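Local coordinates for cellulose biosynthesis protein BcsG (Salmonella typhimurium LT2, PDB 5OLT) that is required for cellulose biosynthesis, this chain being the zinc-binding extramembrane domain of an alkaline phosphatase family protein, at residues F88-K93 with K343-L348; D134-L139 with R327-K332; N196-G201 with R257-V262. All blocks are in the same frame, centred on the assembly; numbering follows the deposited sequence.

The three contacts enclose one another along the chain: contact 1 (88-93 with 343-348) spans the longest interval, contact 2 (134-139 with 327-332) closes within it, and contact 3 (196-201 with 257-262) is innermost. Their centres lie 16 to 21 Å apart. Contacts 1 and 3 reach the same mixed sheet through strands 90-96 and 259-265. Helix 318-328 joins the set: R327 of contact 2 donates from NH1 to L344 O and S346 O of contact 1, while A328 packs on M260 of contact 3. Segments distant in sequence are thus drawn together around the central sheet of the extramembrane domain, whose strand 259-265 leads to the zinc ligands E266 and H267.

Contact 1: F88-K93 with K343-L348; sequences FDILFK and KLTSNL
T345 meets I90 through its methyl group alone, its hydroxyl being committed to its own helix. CG2 of T345 lies 3.7 Å from I90 CD1 and equally 3.7 Å from I90 CG1, so that the methyl rests along the outer arm of the isoleucine. With chi1 at 58°, OG1 of T345 sits between the backbone N and the carbonyl carbon, hydrogen-bonding to W341 O one turn back, while CG2 is left to face the strand. In the mixed sheet of this alkaline phosphatase family domain, strand 90-96 lies between strands 291-299 and 310-312, and it enters with a classic beta bulge: D89 and I90 both face V296. Helix 341-345 packs beside this strand, and T345 also touches I310 and I312. A looser approach joins F92 to L348, with F92 CZ 4.5 Å from L348 CD1 and the methyl oblique to the ring. No hydrogen bond crosses between the segments. F92 packs edge-to-face with F95, and L348 continues onto L324 and R327 of helix 318-328.

Contact 2: D134-L139 with R327-K332; sequences DNLAKL and RAVDGK
L136 and V329 bring the two backbones closest, their CA atoms 8.2 Å apart, with the C-terminal part of helix 132-138 beside the A328-G331 turn at the C-terminal side of helix 318-328. No hydrogen bond links the segments. The turn is a type I beta turn, closed by G331 N to A328 O at 2.8 Å, and G331 leaves helical geometry with a positive phi. Within the same turn, D330 forms an Asx turn that spans G331: its OD1 accepts from K332 N at 3.0 Å with an N-H...O angle of 165°, the donor standing 42° out of the carboxylate plane. Across the contact, one methyl does the work. With chi1 at 77°, V329 CG1 stands between the backbone N and the carbonyl carbon, and CG2 takes the position roughly opposite the nitrogen, which brings it within reach of both leucines. L136 CD2 lies 3.6 Å from V329 CG2, the leucine and valine pointing past one another, whereas L139 brings CD1 within 3.9 Å of the same V329 CG2 and crosses the valine at about a right angle. The small apolar cluster is extended by F141, which touches V329 just ahead of the edge strand 142-147. Beyond the turn, the D330 backbone bonds to Q57 and K332 forms a salt bridge with D55, so the exit of helix 318-328 is tied to the chain that leads into strand 60-66.

Contact 3: N196-G201 with R257-V262; sequences NRWLTG and RKVMVV
R257 reaches L199 with the aliphatic middle of its side chain. Its CB points toward helix 191-203, and CG, anti to the carbonyl carbon, carries the chain onward without yet touching that segment. CD makes the contact, lying 3.8 Å from L199 CD1, and the two side chains lie alongside, running antiparallel. Here the arginine bends, chi3 being 64°, and the guanidinium group swings away from the leucine: at the tip NH2 forms a salt bridge with D60 and a weak hydrogen bond with A206 O. The charge is therefore met at the start of strand 60-66, while the methylenes pack on the helix. Strand 259-265 belongs to the central mixed sheet of an alpha/beta/alpha layered core, as in the alkaline phosphatase family. V259 faces helix 191-203, whereas the next residue, M260, packs on L324 and V325 of helix 318-328 on the other face. Deeper in the interface, W198 CH2 comes within 4.1 Å of V259 CG1, which stands oblique to the indole; the tryptophan also touches L62 and F248. Its NE1 is satisfied by T212 OG1, a bond that would limit rotation of the ring. On the helix, G201 N bonds to R197 O at 3.1 Å.

Contact 1: F88-K93 with K343-L348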
loop_
_atom_site.group_PDB
_atom_site.type_symbol
_atom_site.label_atom_id
_atom_site.label_comp_id
_atom_site.label_asym_id
_atom_site.label_seq_id
_atom_site.Cartn_x
_atom_site.Cartn_y
_atom_site.Cartn_z
ATOM N N PHE A 88 8.532 -12.885 0.073
ATOM C CA PHE A 88 8.930 -11.483 -0.152
ATOM C C PHE A 88 10.392 -11.229 0.166
ATOM O O PHE A 88 11.011 -11.970 0.920
ATOM C CB PHE A 88 8.066 -10.559 0.732
ATOM C CG PHE A 88 6.639 -10.452 0.266
ATOM C CD1 PHE A 88 6.318 -9.673 -0.844
ATOM C CD2 PHE A 88 5.649 -11.161 0.918
ATOM C CE1 PHE A 88 5.000 -9.596 -1.278
ATOM C CE2 PHE A 88 4.316 -11.117 0.483
ATOM C CZ PHE A 88 3.995 -10.335 -0.616
ATOM N N ASP A 89 10.934 -10.171 -0.403
ATOM C CA ASP A 89 12.252 -9.704 -0.022
ATOM C C ASP A 89 12.181 -8.775 1.162
ATOM O O ASP A 89 13.072 -8.772 1.988
ATOM C CB ASP A 89 12.941 -8.980 -1.171
ATOM C CG ASP A 89 13.235 -9.868 -2.346
ATOM O OD1 ASP A 89 13.383 -11.117 -2.170
ATOM O OD2 ASP A 89 13.370 -9.309 -3.459
ATOM N N ILE A 90 11.109 -7.986 1.256
ATOM C CA ILE A 90 10.908 -6.976 2.290
ATOM C C ILE A 90 9.473 -7.125 2.769
ATOM O O ILE A 90 8.556 -7.189 1.928
ATOM C CB ILE A 90 11.132 -5.567 1.710
ATOM C CG1 ILE A 90 12.548 -5.395 1.162
ATOM C CG2 ILE A 90 10.784 -4.508 2.769
ATOM C CD1 ILE A 90 12.704 -4.147 0.293
ATOM N N LEU A 91 9.254 -7.150 4.068
ATOM C CA LEU A 91 7.892 -7.308 4.596
ATOM C C LEU A 91 7.689 -6.314 5.722
ATOM O O LEU A 91 8.446 -6.320 6.714
ATOM C CB LEU A 91 7.708 -8.767 5.068
ATOM C CG LEU A 91 6.339 -9.177 5.593
ATOM C CD1 LEU A 91 5.264 -8.983 4.526
ATOM C CD2 LEU A 91 6.394 -10.637 6.040
ATOM N N PHE A 92 6.670 -5.467 5.576
ATOM C CA PHE A 92 6.359 -4.501 6.638
ATOM C C PHE A 92 5.434 -5.102 7.683
ATOM O O PHE A 92 4.405 -5.714 7.341
ATOM C CB PHE A 92 5.649 -3.288 6.014
ATOM C CG PHE A 92 6.538 -2.425 5.155
ATOM C CD1 PHE A 92 6.755 -2.731 3.803
ATOM C CD2 PHE A 92 7.104 -1.268 5.669
ATOM C CE1 PHE A 92 7.556 -1.928 2.998
ATOM C CE2 PHE A 92 7.906 -0.443 4.869
ATOM C CZ PHE A 92 8.136 -0.759 3.517
ATOM N N LYS A 93 5.768 -4.886 8.954
ATOM C CA LYS A 93 5.004 -5.384 10.089
ATOM C C LYS A 93 4.124 -4.336 10.762
ATOM O O LYS A 93 3.215 -4.670 11.468
ATOM C CB LYS A 93 5.942 -6.052 11.109
ATOM C CG LYS A 93 6.707 -7.270 10.585
ATOM C CD LYS A 93 5.744 -8.331 10.069
ATOM C CE LYS A 93 6.462 -9.590 9.588
ATOM N NZ LYS A 93 7.080 -10.317 10.726
ATOM N N LYS A 343 21.499 -1.382 3.399
ATOM C CA LYS A 343 21.378 0.011 2.982
ATOM C C LYS A 343 20.053 0.230 2.253
ATOM O O LYS A 343 19.366 1.221 2.519
ATOM C CB LYS A 343 22.550 0.390 2.077
ATOM C CG LYS A 343 22.584 1.852 1.679
ATOM C CD LYS A 343 23.820 2.103 0.855
ATOM C CE LYS A 343 23.962 3.563 0.513
ATOM N NZ LYS A 343 25.147 3.717 -0.390
ATOM N N LEU A 344 19.685 -0.700 1.372
ATOM C CA LEU A 344 18.439 -0.567 0.604
ATOM C C LEU A 344 17.206 -0.492 1.508
ATOM O O LEU A 344 16.247 0.189 1.147
ATOM C CB LEU A 344 18.299 -1.725 -0.380
ATOM C CG LEU A 344 17.041 -1.740 -1.276
ATOM C CD1 LEU A 344 16.990 -0.498 -2.164
ATOM C CD2 LEU A 344 17.086 -2.988 -2.141
ATOM N N THR A 345 17.235 -1.185 2.633
ATOM C CA THR A 345 16.056 -1.263 3.516
ATOM C C THR A 345 16.195 -0.400 4.777
ATOM O O THR A 345 15.312 -0.448 5.639
ATOM C CB THR A 345 15.756 -2.721 3.925
ATOM O OG1 THR A 345 16.899 -3.315 4.593
ATOM C CG2 THR A 345 15.379 -3.568 2.712
ATOM N N SER A 346 17.270 0.390 4.880
ATOM C CA SER A 346 17.505 1.230 6.065
ATOM C C SER A 346 17.161 2.701 5.753
ATOM O O SER A 346 17.132 3.139 4.593
ATOM C CB SER A 346 18.964 1.106 6.579
ATOM O OG SER A 346 19.160 -0.207 7.119
ATOM N N ASN A 347 16.884 3.455 6.824
ATOM C CA ASN A 347 16.555 4.882 6.718
ATOM C C ASN A 347 15.352 5.159 5.831
ATOM O O ASN A 347 15.277 6.178 5.173
ATOM C CB ASN A 347 17.762 5.689 6.254
ATOM C CG ASN A 347 19.004 5.321 7.022
ATOM O OD1 ASN A 347 19.867 4.582 6.520
ATOM N ND2 ASN A 347 19.056 5.743 8.275
ATOM N N LEU A 348 14.410 4.230 5.825
ATOM C CA LEU A 348 13.162 4.481 5.103
ATOM C C LEU A 348 12.330 5.453 5.922
ATOM O O LEU A 348 12.425 5.489 7.160
ATOM C CB LEU A 348 12.396 3.167 4.885
ATOM C CG LEU A 348 13.008 2.147 3.924
ATOM C CD1 LEU A 348 12.280 0.810 4.000
ATOM C CD2 LEU A 348 13.049 2.660 2.500
#

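Contact 2: D134-L139 with R327-K332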
loop_
_atom_site.group_PDB
_atom_site.type_symbol
_atom_site.label_atom_id
_atom_site.label_comp_id
_atom_site.label_asym_id
_atom_site.label_seq_id
_atom_site.Cartn_x
_atom_site.Cartn_y
_atom_site.Cartn_z
ATOM N N ASP A 134 2.712 9.257 -11.932
ATOM C CA ASP A 134 3.095 10.378 -12.808
ATOM C C ASP A 134 4.584 10.618 -12.775
ATOM O O ASP A 134 5.191 10.913 -13.811
ATOM C CB ASP A 134 2.360 11.632 -12.385
ATOM C CG ASP A 134 0.935 11.645 -12.864
ATOM O OD1 ASP A 134 0.569 10.829 -13.758
ATOM O OD2 ASP A 134 0.168 12.493 -12.351
ATOM N N ASN A 135 5.181 10.486 -11.592
ATOM C CA ASN A 135 6.629 10.583 -11.450
ATOM C C ASN A 135 7.283 9.525 -12.333
ATOM O O ASN A 135 8.282 9.806 -13.003
ATOM C CB ASN A 135 7.050 10.405 -9.979
ATOM C CG ASN A 135 6.611 11.583 -9.102
ATOM O OD1 ASN A 135 6.535 12.731 -9.572
ATOM N ND2 ASN A 135 6.315 11.316 -7.848
ATOM N N LEU A 136 6.724 8.312 -12.344
ATOM C CA LEU A 136 7.297 7.273 -13.197
ATOM C C LEU A 136 7.032 7.514 -14.675
ATOM O O LEU A 136 7.936 7.304 -15.515
ATOM C CB LEU A 136 6.764 5.913 -12.748
ATOM C CG LEU A 136 7.246 5.537 -11.350
ATOM C CD1 LEU A 136 6.444 4.318 -10.896
ATOM C CD2 LEU A 136 8.763 5.267 -11.305
ATOM N N ALA A 137 5.831 8.020 -15.007
ATOM C CA ALA A 137 5.510 8.299 -16.425
ATOM C C ALA A 137 6.493 9.310 -17.000
ATOM O O ALA A 137 6.937 9.160 -18.151
ATOM C CB ALA A 137 4.098 8.809 -16.591
ATOM N N LYS A 138 6.850 10.312 -16.194
ATOM C CA LYS A 138 7.803 11.369 -16.570
ATOM C C LYS A 138 9.165 10.794 -16.941
ATOM O O LYS A 138 9.866 11.336 -17.809
ATOM C CB LYS A 138 7.957 12.376 -15.416
ATOM C CG LYS A 138 6.877 13.444 -15.377
ATOM C CD LYS A 138 6.763 14.157 -14.037
ATOM C CE LYS A 138 8.108 14.509 -13.417
ATOM N NZ LYS A 138 7.932 15.458 -12.275
ATOM N N LEU A 139 9.519 9.679 -16.292
ATOM C CA LEU A 139 10.808 9.007 -16.478
ATOM C C LEU A 139 10.749 7.878 -17.501
ATOM O O LEU A 139 11.708 7.092 -17.594
ATOM C CB LEU A 139 11.313 8.471 -15.137
ATOM C CG LEU A 139 11.709 9.531 -14.108
ATOM C CD1 LEU A 139 11.887 8.873 -12.742
ATOM C CD2 LEU A 139 12.974 10.273 -14.500
ATOM N N ARG A 327 14.568 4.331 -4.958
ATOM C CA ARG A 327 15.853 3.609 -4.781
ATOM C C ARG A 327 16.068 2.615 -5.912
ATOM O O ARG A 327 17.221 2.354 -6.302
ATOM C CB ARG A 327 15.923 2.928 -3.410
ATOM C CG ARG A 327 15.964 3.983 -2.299
ATOM C CD ARG A 327 16.073 3.361 -0.940
ATOM N NE ARG A 327 16.092 4.399 0.100
ATOM C CZ ARG A 327 16.332 4.138 1.387
ATOM N NH1 ARG A 327 16.610 2.901 1.790
ATOM N NH2 ARG A 327 16.282 5.113 2.289
ATOM N N ALA A 328 14.984 2.121 -6.497
ATOM C CA ALA A 328 15.071 1.161 -7.603
ATOM C C ALA A 328 14.968 1.767 -8.977
ATOM O O ALA A 328 15.174 1.049 -9.949
ATOM C CB ALA A 328 13.966 0.142 -7.444
ATOM N N VAL A 329 14.603 3.061 -9.077
ATOM C CA VAL A 329 14.063 3.569 -10.358
ATOM C C VAL A 329 15.042 3.564 -11.539
ATOM O O VAL A 329 14.606 3.404 -12.685
ATOM C CB VAL A 329 13.383 4.980 -10.198
ATOM C CG1 VAL A 329 14.427 6.089 -10.105
ATOM C CG2 VAL A 329 12.395 5.245 -11.316
ATOM N N ASP A 330 16.340 3.664 -11.236
ATOM C CA ASP A 330 17.343 3.550 -12.310
ATOM C C ASP A 330 17.597 2.125 -12.756
ATOM O O ASP A 330 18.354 1.890 -13.680
ATOM C CB ASP A 330 18.649 4.301 -11.979
ATOM C CG ASP A 330 19.410 3.715 -10.792
ATOM O OD1 ASP A 330 19.131 2.568 -10.358
ATOM O OD2 ASP A 330 20.328 4.411 -10.311
ATOM N N GLY A 331 16.965 1.170 -12.074
ATOM C CA GLY A 331 17.062 -0.254 -12.423
ATOM C C GLY A 331 18.396 -0.899 -12.086
ATOM O O GLY A 331 18.567 -2.094 -12.356
ATOM N N LYS A 332 19.335 -0.144 -11.522
ATOM C CA LYS A 332 20.698 -0.660 -11.381
ATOM C C LYS A 332 20.804 -1.750 -10.331
ATOM O O LYS A 332 21.667 -2.609 -10.427
ATOM C CB LYS A 332 21.683 0.478 -11.153
ATOM C CG LYS A 332 21.820 1.350 -12.392
ATOM C CD LYS A 332 22.804 2.493 -12.152
ATOM C CE LYS A 332 22.920 3.334 -13.399
ATOM N NZ LYS A 332 23.967 4.369 -13.174
#

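Contact 3: N196-G201 with R257-V262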
loop_
_atom_site.group_PDB
_atom_site.type_symbol
_atom_site.label_atom_id
_atom_site.label_comp_id
_atom_site.label_asym_id
_atom_site.label_seq_id
_atom_site.Cartn_x
_atom_site.Cartn_y
_atom_site.Cartn_z
ATOM N N ASN A 196 -1.482 -13.321 -15.514
ATOM C CA ASN A 196 -0.863 -13.965 -16.682
ATOM C C ASN A 196 -1.080 -13.157 -17.964
ATOM O O ASN A 196 -0.178 -13.094 -18.823
ATOM C CB ASN A 196 -1.359 -15.383 -16.834
ATOM C CG ASN A 196 -0.592 -16.345 -15.946
ATOM O OD1 ASN A 196 0.584 -16.130 -15.624
ATOM N ND2 ASN A 196 -1.245 -17.428 -15.563
ATOM N N ARG A 197 -2.240 -12.528 -18.083
ATOM C CA ARG A 197 -2.517 -11.640 -19.217
ATOM C C ARG A 197 -1.567 -10.445 -19.181
ATOM O O ARG A 197 -0.994 -10.036 -20.187
ATOM C CB ARG A 197 -3.991 -11.207 -19.213
ATOM C CG ARG A 197 -4.279 -10.145 -20.279
ATOM C CD ARG A 197 -5.764 -9.889 -20.426
ATOM N NE ARG A 197 -6.458 -11.062 -20.987
ATOM C CZ ARG A 197 -7.749 -11.102 -21.302
ATOM N NH1 ARG A 197 -8.525 -10.036 -21.143
ATOM N NH2 ARG A 197 -8.259 -12.228 -21.818
ATOM N N TRP A 198 -1.353 -9.874 -17.990
ATOM C CA TRP A 198 -0.400 -8.795 -17.829
ATOM C C TRP A 198 1.017 -9.233 -18.252
ATOM O O TRP A 198 1.716 -8.510 -18.980
ATOM C CB TRP A 198 -0.414 -8.348 -16.354
ATOM C CG TRP A 198 0.624 -7.345 -16.003
ATOM C CD1 TRP A 198 0.529 -5.995 -16.158
ATOM C CD2 TRP A 198 1.926 -7.598 -15.481
ATOM N NE1 TRP A 198 1.684 -5.387 -15.767
ATOM C CE2 TRP A 198 2.574 -6.341 -15.344
ATOM C CE3 TRP A 198 2.612 -8.760 -15.099
ATOM C CZ2 TRP A 198 3.866 -6.217 -14.835
ATOM C CZ3 TRP A 198 3.905 -8.636 -14.618
ATOM C CH2 TRP A 198 4.522 -7.371 -14.499
ATOM N N LEU A 199 1.417 -10.427 -17.831
ATOM C CA LEU A 199 2.775 -10.943 -18.092
ATOM C C LEU A 199 3.014 -11.179 -19.592
ATOM O O LEU A 199 4.087 -10.891 -20.095
ATOM C CB LEU A 199 3.036 -12.229 -17.300
ATOM C CG LEU A 199 4.474 -12.773 -17.414
ATOM C CD1 LEU A 199 5.543 -11.747 -17.017
ATOM C CD2 LEU A 199 4.582 -14.039 -16.560
ATOM N N THR A 200 2.020 -11.694 -20.304
ATOM C CA THR A 200 2.149 -11.864 -21.773
ATOM C C THR A 200 2.308 -10.475 -22.434
ATOM O O THR A 200 3.176 -10.280 -23.301
ATOM C CB THR A 200 0.920 -12.547 -22.402
ATOM O OG1 THR A 200 -0.192 -11.646 -22.365
ATOM C CG2 THR A 200 0.556 -13.881 -21.690
ATOM N N GLY A 201 1.479 -9.509 -22.008
ATOM C CA GLY A 201 1.513 -8.140 -22.586
ATOM C C GLY A 201 2.878 -7.477 -22.438
ATOM O O GLY A 201 3.374 -6.836 -23.389
ATOM N N ARG A 257 12.232 -11.897 -16.328
ATOM C CA ARG A 257 12.012 -10.456 -16.417
ATOM C C ARG A 257 12.413 -9.742 -15.123
ATOM O O ARG A 257 12.300 -10.278 -14.017
ATOM C CB ARG A 257 10.550 -10.159 -16.744
ATOM C CG ARG A 257 10.073 -10.707 -18.093
ATOM C CD ARG A 257 8.685 -10.185 -18.399
ATOM N NE ARG A 257 8.652 -8.735 -18.572
ATOM C CZ ARG A 257 9.144 -8.060 -19.618
ATOM N NH1 ARG A 257 9.731 -8.684 -20.629
ATOM N NH2 ARG A 257 9.035 -6.743 -19.665
ATOM N N LYS A 258 12.885 -8.502 -15.287
ATOM C CA LYS A 258 13.190 -7.638 -14.139
ATOM C C LYS A 258 11.885 -6.960 -13.708
ATOM O O LYS A 258 11.304 -6.171 -14.454
ATOM C CB LYS A 258 14.231 -6.590 -14.526
ATOM C CG LYS A 258 15.595 -7.213 -14.834
ATOM C CD LYS A 258 16.550 -6.189 -15.408
ATOM C CE LYS A 258 17.943 -6.789 -15.665
ATOM N NZ LYS A 258 17.975 -7.891 -16.690
ATOM N N VAL A 259 11.424 -7.304 -12.501
ATOM C CA VAL A 259 10.147 -6.817 -11.995
ATOM C C VAL A 259 10.281 -6.478 -10.530
ATOM O O VAL A 259 10.852 -7.230 -9.754
ATOM C CB VAL A 259 8.996 -7.827 -12.197
ATOM C CG1 VAL A 259 7.640 -7.203 -11.778
ATOM C CG2 VAL A 259 8.874 -8.300 -13.644
ATOM N N MET A 260 9.710 -5.334 -10.159
ATOM C CA MET A 260 9.539 -4.971 -8.760
ATOM C C MET A 260 8.068 -5.116 -8.445
ATOM O O MET A 260 7.262 -4.414 -9.036
ATOM C CB MET A 260 10.003 -3.533 -8.521
ATOM C CG MET A 260 9.826 -3.065 -7.078
ATOM S SD MET A 260 10.417 -1.380 -6.918
ATOM C CE MET A 260 10.145 -1.069 -5.185
ATOM N N VAL A 261 7.729 -6.025 -7.538
ATOM C CA VAL A 261 6.324 -6.264 -7.136
ATOM C C VAL A 261 6.121 -5.700 -5.744
ATOM O O VAL A 261 6.893 -5.977 -4.833
ATOM C CB VAL A 261 5.957 -7.756 -7.163
ATOM C CG1 VAL A 261 4.523 -7.940 -6.661
ATOM C CG2 VAL A 261 6.100 -8.286 -8.593
ATOM N N VAL A 262 5.120 -4.829 -5.600
ATOM C CA VAL A 262 4.744 -4.262 -4.306
ATOM C C VAL A 262 3.334 -4.735 -4.003
ATOM O O VAL A 262 2.430 -4.494 -4.813
ATOM C CB VAL A 262 4.766 -2.727 -4.320
ATOM C CG1 VAL A 262 4.326 -2.199 -2.947
ATOM C CG2 VAL A 262 6.160 -2.245 -4.701
#